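Local coordinates for ABC transporter substrate-binding protein (Vibrio cholerae, PDB 3LKV), which probably serves as the substrate-binding protein of an ABC transporter, and holds a phenylalanine molecule and zinc ions in this crystal, at residues A[195-200]-A[210-215]; A[134-139]-A[235-240]. One frame throughout, in Å; residues are numbered along the deposited sequence.

Contact 1. Residues A[195-200]-A[210-215]; sequences DVIYAL and EGMIVA
Met212, present as selenomethionine, reaches from helix 209-218 to the face of strand 196-199 and sets its selenium against two residues there, Ala199 and Ile197. The SE atom of Met212 lies 3.8 Å from CB of Ala199, while CG2 of Ile197 comes to 4.0 Å from the same SE, meeting it at an angle. The torsions explain the reach. CG of Met212 stands anti to the backbone nitrogen (chi1 167°), the next bond is also extended, and only at chi3 (-80°) does the chain bend, carrying CE off to one side; SE, at the bend, does the touching. Ile197 meets it with its short branch: CG2 is anti to the backbone nitrogen, whereas CG1 stands beside that nitrogen. Ile197 and Ala199 lie two apart in an extended strand, and both turn their CB toward the helix, while Tyr198 between them turns away and bonds through OH to His129. Alanine suits position 199 because a single methyl leaves room for the selenium; Ile197, branched at CB, presents CG2 to it and also touches Ile190 of helix 183-191. Met212 also touches Val146 of strand 142-147 and Thr187 of helix 183-191. The contact packs the helix of a beta-alpha-beta crossover, which leads on to the parallel neighbour 223-225, against its own first strand. No hydrogen bond joins the two segments. The chemistry is thus wholly apolar: a flexible, unbranched side chain spans the layer between helix and sheet, and cohesion rests on dispersion and the exclusion of water.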
ATOM      1  N   ASP A 195      26.313   9.110  31.878  1.00 27.66           N
ATOM      2  CA  ASP A 195      27.415   8.818  30.957  1.00 28.62           C
ATOM      3  C   ASP A 195      26.891   8.326  29.646  1.00 27.44           C
ATOM      4  O   ASP A 195      27.583   8.415  28.651  1.00 28.40           O
ATOM      5  CB  ASP A 195      28.405   7.811  31.557  1.00 29.66           C
ATOM      6  CG  ASP A 195      29.071   8.344  32.838  1.00 32.24           C
ATOM      7  OD1 ASP A 195      29.662   9.420  32.747  1.00 36.45           O
ATOM      8  OD2 ASP A 195      28.973   7.714  33.922  1.00 36.00           O
ATOM      9  N   VAL A 196      25.663   7.809  29.625  1.00 26.36           N
ATOM     10  CA  VAL A 196      25.055   7.312  28.385  1.00 25.13           C
ATOM     11  C   VAL A 196      23.562   7.290  28.594  1.00 25.06           C
ATOM     12  O   VAL A 196      23.115   7.106  29.715  1.00 25.67           O
ATOM     13  CB  VAL A 196      25.579   5.908  28.024  1.00 25.18           C
ATOM     14  CG1 VAL A 196      25.363   4.902  29.186  1.00 26.20           C
ATOM     15  CG2 VAL A 196      24.977   5.408  26.716  1.00 24.07           C
ATOM     16  N   ILE A 197      22.791   7.519  27.542  1.00 24.56           N
ATOM     17  CA  ILE A 197      21.356   7.401  27.616  1.00 24.27           C
ATOM     18  C   ILE A 197      20.971   6.047  26.981  1.00 23.99           C
ATOM     19  O   ILE A 197      21.431   5.705  25.858  1.00 23.74           O
ATOM     20  CB  ILE A 197      20.665   8.486  26.827  1.00 24.46           C
ATOM     21  CG1 ILE A 197      21.151   9.905  27.233  1.00 27.50           C
ATOM     22  CG2 ILE A 197      19.184   8.326  26.954  1.00 22.37           C
ATOM     23  CD1 ILE A 197      20.772  10.300  28.586  1.00 27.54           C
ATOM     24  N   TYR A 198      20.167   5.292  27.706  1.00 22.56           N
ATOM     25  CA  TYR A 198      19.617   4.061  27.217  1.00 23.12           C
ATOM     26  C   TYR A 198      18.275   4.379  26.603  1.00 23.18           C
ATOM     27  O   TYR A 198      17.328   4.716  27.290  1.00 22.33           O
ATOM     28  CB  TYR A 198      19.445   3.065  28.367  1.00 23.85           C
ATOM     29  CG  TYR A 198      18.812   1.720  27.983  1.00 25.80           C
ATOM     30  CD1 TYR A 198      19.308   0.976  26.943  1.00 24.50           C
ATOM     31  CD2 TYR A 198      17.752   1.192  28.703  1.00 26.40           C
ATOM     32  CE1 TYR A 198      18.786  -0.248  26.617  1.00 27.25           C
ATOM     33  CE2 TYR A 198      17.205  -0.071  28.381  1.00 27.89           C
ATOM     34  CZ  TYR A 198      17.726  -0.783  27.335  1.00 26.16           C
ATOM     35  OH  TYR A 198      17.193  -1.994  26.968  1.00 25.97           O
ATOM     36  N   ALA A 199      18.199   4.281  25.285  1.00 22.93           N
ATOM     37  CA  ALA A 199      16.958   4.558  24.587  1.00 22.81           C
ATOM     38  C   ALA A 199      16.201   3.212  24.545  1.00 22.94           C
ATOM     39  O   ALA A 199      16.557   2.315  23.795  1.00 22.90           O
ATOM     40  CB  ALA A 199      17.241   5.105  23.156  1.00 22.20           C
ATOM     41  N   LEU A 200      15.198   3.054  25.384  1.00 23.13           N
ATOM     42  CA  LEU A 200      14.551   1.767  25.466  1.00 24.02           C
ATOM     43  C   LEU A 200      13.395   1.571  24.472  1.00 24.00           C
ATOM     44  O   LEU A 200      13.029   2.466  23.690  1.00 22.54           O
ATOM     45  CB  LEU A 200      14.144   1.442  26.911  1.00 25.24           C
ATOM     46  CG  LEU A 200      13.342   2.384  27.736  1.00 25.87           C
ATOM     47  CD1 LEU A 200      12.221   2.728  26.941  1.00 24.94           C
ATOM     48  CD2 LEU A 200      12.902   1.734  29.032  1.00 28.31           C
ATOM     49  N   GLU A 210      14.655  11.476  17.457  1.00 27.74           N
ATOM     50  CA  GLU A 210      15.458  12.583  16.905  1.00 29.37           C
ATOM     51  C   GLU A 210      15.680  13.683  17.942  1.00 28.99           C
ATOM     52  O   GLU A 210      16.778  14.194  18.065  1.00 27.96           O
ATOM     53  CB  GLU A 210      14.868  13.141  15.596  1.00 30.38           C
ATOM     54  CG  GLU A 210      14.666  12.026  14.524  1.00 36.24           C
ATOM     55  CD  GLU A 210      14.835  12.468  13.057  1.00 43.61           C
ATOM     56  OE1 GLU A 210      15.716  13.326  12.769  1.00 47.48           O
ATOM     57  OE2 GLU A 210      14.102  11.914  12.189  1.00 46.89           O
ATOM     58  N   GLY A 211      14.627  14.029  18.677  1.00 28.40           N
ATOM     59  CA  GLY A 211      14.726  15.024  19.726  1.00 27.84           C
ATOM     60  C   GLY A 211      15.587  14.532  20.890  1.00 27.62           C
ATOM     61  O   GLY A 211      16.355  15.307  21.488  1.00 26.46           O
HETATM   62  N   MSE A 212      15.487  13.245  21.215  1.00 26.94           N
HETATM   63  CA  MSE A 212      16.350  12.705  22.250  1.00 27.28           C
HETATM   64  C   MSE A 212      17.817  12.872  21.834  1.00 27.33           C
HETATM   65  O   MSE A 212      18.657  13.238  22.632  1.00 25.94           O
HETATM   66  CB  MSE A 212      16.046  11.250  22.550  1.00 27.24           C
HETATM   67  CG  MSE A 212      17.087  10.554  23.380  1.00 27.65           C
HETATM   68 SE   MSE A 212      16.565   8.731  23.898  0.75 33.27          SE
HETATM   69  CE  MSE A 212      15.375   9.239  25.420  1.00 26.38           C
ATOM     70  N   ILE A 213      18.102  12.610  20.579  1.00 27.88           N
ATOM     71  CA  ILE A 213      19.473  12.587  20.126  1.00 28.99           C
ATOM     72  C   ILE A 213      20.009  14.020  20.010  1.00 29.20           C
ATOM     73  O   ILE A 213      21.185  14.261  20.287  1.00 29.37           O
ATOM     74  CB  ILE A 213      19.633  11.721  18.834  1.00 29.26           C
ATOM     75  CG1 ILE A 213      19.650  10.259  19.281  1.00 29.48           C
ATOM     76  CG2 ILE A 213      20.919  12.073  18.055  1.00 30.18           C
ATOM     77  CD1 ILE A 213      19.484   9.270  18.236  1.00 29.99           C
ATOM     78  N   VAL A 214      19.127  14.960  19.695  1.00 28.52           N
ATOM     79  CA  VAL A 214      19.537  16.341  19.618  1.00 28.55           C
ATOM     80  C   VAL A 214      19.992  16.786  21.008  1.00 27.84           C
ATOM     81  O   VAL A 214      21.066  17.335  21.135  1.00 27.40           O
ATOM     82  CB  VAL A 214      18.419  17.283  19.056  1.00 28.93           C
ATOM     83  CG1 VAL A 214      18.759  18.811  19.333  1.00 30.34           C
ATOM     84  CG2 VAL A 214      18.248  17.053  17.559  1.00 28.24           C
ATOM     85  N   ALA A 215      19.185  16.511  22.027  1.00 26.50           N
ATOM     86  CA  ALA A 215      19.539  16.829  23.401  1.00 26.82           C
ATOM     87  C   ALA A 215      20.821  16.083  23.864  1.00 27.36           C
ATOM     88  O   ALA A 215      21.672  16.691  24.534  1.00 27.03           O
ATOM     89  CB  ALA A 215      18.354  16.549  24.381  1.00 24.90           C
TER

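Contact 2. Residues A[134-139]-A[235-240]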
ATOM      1  N   LYS A 134      28.600  -1.316  29.188  1.00 34.21           N
ATOM      2  CA  LYS A 134      29.836  -1.375  29.992  1.00 35.56           C
ATOM      3  C   LYS A 134      31.066  -1.780  29.161  1.00 34.91           C
ATOM      4  O   LYS A 134      32.179  -1.338  29.417  1.00 35.28           O
ATOM      5  CB  LYS A 134      29.659  -2.322  31.187  1.00 36.76           C
ATOM      6  CG  LYS A 134      30.740  -2.193  32.332  1.00 42.58           C
ATOM      7  CD  LYS A 134      30.180  -2.676  33.747  1.00 49.23           C
ATOM      8  CE  LYS A 134      31.208  -3.503  34.629  1.00 52.21           C
ATOM      9  NZ  LYS A 134      30.589  -4.840  35.084  1.00 54.06           N
ATOM     10  N   GLU A 135      30.848  -2.593  28.145  1.00 34.66           N
ATOM     11  CA  GLU A 135      31.905  -3.038  27.245  1.00 34.64           C
ATOM     12  C   GLU A 135      32.373  -1.932  26.299  1.00 33.47           C
ATOM     13  O   GLU A 135      33.576  -1.775  26.056  1.00 33.75           O
ATOM     14  CB  GLU A 135      31.432  -4.249  26.419  1.00 34.59           C
ATOM     15  CG  GLU A 135      32.565  -4.978  25.695  1.00 37.18           C
ATOM     16  CD  GLU A 135      32.083  -6.043  24.686  1.00 39.08           C
ATOM     17  OE1 GLU A 135      30.884  -6.396  24.614  1.00 42.31           O
ATOM     18  OE2 GLU A 135      32.925  -6.513  23.933  1.00 40.60           O
ATOM     19  N   ILE A 136      31.422  -1.194  25.760  1.00 31.98           N
ATOM     20  CA  ILE A 136      31.692  -0.101  24.837  1.00 32.05           C
ATOM     21  C   ILE A 136      32.257   1.102  25.563  1.00 31.73           C
ATOM     22  O   ILE A 136      33.038   1.822  24.991  1.00 31.36           O
ATOM     23  CB  ILE A 136      30.389   0.360  24.098  1.00 32.09           C
ATOM     24  CG1 ILE A 136      29.966  -0.664  23.050  1.00 32.35           C
ATOM     25  CG2 ILE A 136      30.563   1.733  23.433  1.00 32.38           C
ATOM     26  CD1 ILE A 136      28.542  -0.476  22.573  1.00 33.02           C
ATOM     27  N   LEU A 137      31.838   1.290  26.817  1.00 32.04           N
ATOM     28  CA  LEU A 137      32.139   2.461  27.629  1.00 32.27           C
ATOM     29  C   LEU A 137      32.527   1.979  29.015  1.00 32.93           C
ATOM     30  O   LEU A 137      31.702   2.023  29.929  1.00 32.40           O
ATOM     31  CB  LEU A 137      30.903   3.358  27.793  1.00 32.57           C
ATOM     32  CG  LEU A 137      30.325   4.057  26.569  1.00 33.65           C
ATOM     33  CD1 LEU A 137      28.929   4.564  26.864  1.00 33.62           C
ATOM     34  CD2 LEU A 137      31.256   5.207  26.171  1.00 34.65           C
ATOM     35  N   PRO A 138      33.795   1.555  29.197  1.00 33.07           N
ATOM     36  CA  PRO A 138      34.165   0.838  30.430  1.00 32.86           C
ATOM     37  C   PRO A 138      34.142   1.687  31.687  1.00 32.32           C
ATOM     38  O   PRO A 138      34.123   1.147  32.777  1.00 31.25           O
ATOM     39  CB  PRO A 138      35.592   0.309  30.152  1.00 33.15           C
ATOM     40  CG  PRO A 138      35.819   0.529  28.633  1.00 34.12           C
ATOM     41  CD  PRO A 138      34.941   1.740  28.292  1.00 33.70           C
ATOM     42  N   ASN A 139      34.141   2.999  31.548  1.00 33.00           N
ATOM     43  CA  ASN A 139      34.073   3.891  32.717  1.00 33.44           C
ATOM     44  C   ASN A 139      32.670   4.407  33.048  1.00 33.49           C
ATOM     45  O   ASN A 139      32.539   5.356  33.816  1.00 32.90           O
ATOM     46  CB  ASN A 139      35.006   5.082  32.512  1.00 34.54           C
ATOM     47  CG  ASN A 139      36.471   4.670  32.460  1.00 35.25           C
ATOM     48  OD1 ASN A 139      37.146   4.902  31.470  1.00 36.12           O
ATOM     49  ND2 ASN A 139      36.945   4.025  33.513  1.00 36.27           N
ATOM     50  N   ALA A 235      22.115   7.051  17.621  1.00 27.08           N
ATOM     51  CA  ALA A 235      22.636   6.259  18.725  1.00 26.59           C
ATOM     52  C   ALA A 235      24.002   5.702  18.286  1.00 26.40           C
ATOM     53  O   ALA A 235      24.196   5.372  17.130  1.00 26.89           O
ATOM     54  CB  ALA A 235      21.680   5.108  19.076  1.00 25.27           C
ATOM     55  N   ILE A 236      24.942   5.575  19.196  1.00 26.60           N
ATOM     56  CA  ILE A 236      26.241   4.993  18.817  1.00 26.87           C
ATOM     57  C   ILE A 236      26.239   3.482  18.536  1.00 26.43           C
ATOM     58  O   ILE A 236      27.032   2.985  17.739  1.00 26.12           O
ATOM     59  CB  ILE A 236      27.318   5.334  19.837  1.00 26.88           C
ATOM     60  CG1 ILE A 236      27.043   4.713  21.197  1.00 26.83           C
ATOM     61  CG2 ILE A 236      27.430   6.838  19.936  1.00 28.39           C
ATOM     62  CD1 ILE A 236      28.192   4.959  22.184  1.00 28.09           C
ATOM     63  N   ALA A 237      25.321   2.764  19.158  1.00 25.48           N
ATOM     64  CA  ALA A 237      25.278   1.345  19.033  1.00 24.83           C
ATOM     65  C   ALA A 237      23.872   0.914  19.364  1.00 24.83           C
ATOM     66  O   ALA A 237      23.144   1.641  20.064  1.00 25.17           O
ATOM     67  CB  ALA A 237      26.245   0.718  19.987  1.00 23.34           C
ATOM     68  N   SER A 238      23.493  -0.274  18.917  1.00 24.76           N
ATOM     69  CA  SER A 238      22.218  -0.855  19.328  1.00 25.34           C
ATOM     70  C   SER A 238      22.259  -2.347  19.290  1.00 25.55           C
ATOM     71  O   SER A 238      23.064  -2.935  18.552  1.00 26.79           O
ATOM     72  CB  SER A 238      21.101  -0.354  18.418  1.00 25.67           C
ATOM     73  OG  SER A 238      21.334  -0.781  17.086  1.00 27.88           O
ATOM     74  N   LEU A 239      21.374  -2.986  20.046  1.00 25.69           N
ATOM     75  CA  LEU A 239      21.262  -4.441  19.978  1.00 26.19           C
ATOM     76  C   LEU A 239      19.789  -4.843  19.915  1.00 26.93           C
ATOM     77  O   LEU A 239      19.204  -5.301  20.898  1.00 27.64           O
ATOM     78  CB  LEU A 239      21.991  -5.096  21.160  1.00 25.65           C
ATOM     79  CG  LEU A 239      22.070  -6.614  21.160  1.00 28.04           C
ATOM     80  CD1 LEU A 239      22.947  -7.059  19.984  1.00 26.07           C
ATOM     81  CD2 LEU A 239      22.601  -7.152  22.499  1.00 30.13           C
ATOM     82  N   GLY A 240      19.191  -4.658  18.754  1.00 27.14           N
ATOM     83  CA  GLY A 240      17.741  -4.808  18.627  1.00 27.28           C
ATOM     84  C   GLY A 240      17.324  -6.008  17.805  1.00 26.97           C
ATOM     85  O   GLY A 240      18.143  -6.636  17.126  1.00 27.12           O
TER
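The last turn of helix 126-136 faces the start of strand 237-240, with Ile136 and Ala237 nearest in backbone, their CA atoms 8.8 Å apart. That separation leaves the contact to side chains, and no hydrogen bond crosses it. Leu137 is the first residue to leave helical angles. On the other side, Ile236 interrupts the extended chain with helical backbone angles just before Ala237, and both of these neighbouring residues turn their CB toward the helix.

Ile136 carries the contact with two branches. CD1 of Ile136 lies 3.7 Å from CB of Ala237, and CG2 of Ile136 is 4.2 Å from CD1 of Ile236. With CG1 beside the backbone nitrogen and chi2 extended at 164°, the long arm of Ile136 stretches toward the strand and ends on the small alanine, whose methyl lets it come in close. CG1 of Ile236 is flanked by both backbone neighbours (chi1 65°), and the extended chi2 carries CD1 to Ile136; the two isoleucines run antiparallel alongside one another.

Ile290 and Val294, the latter in helix 292-297, also touch Ile136, while Leu286 and Pro222 pack on Ile236. Strand 237-240 runs between strand 223-225, parallel to it, and strand 275-278, antiparallel. Helix 126-136 thus packs on the mixed sheet of one lobe of a two-lobed fold, consistent with the periplasmic-binding-protein clan; His129 of that helix bonds to Leu239 O, and a salt bridge from Glu135 to Arg297 ties it to helix 292-297.

From the N terminus, the chain first lays down five of the strands of the parallel sheet, then reaches helix 126-136, where contact 2 opens. It continues through strands 142-147 and 171-176 to strand 196-199, and contact 1 closes a short strand-to-helix loop on residues 210-215. Strand 223-225 follows before the chain arrives at 235-240 and closes contact 2, so the shorter loop falls wholly within the longer one. Both contacts fasten helices to the same mixed sheet, and their centres lie about 13 Å apart. They also meet directly: CB of Val196 is 3.8 Å from CD1 of Leu137, and Ile213 packs against Ala235.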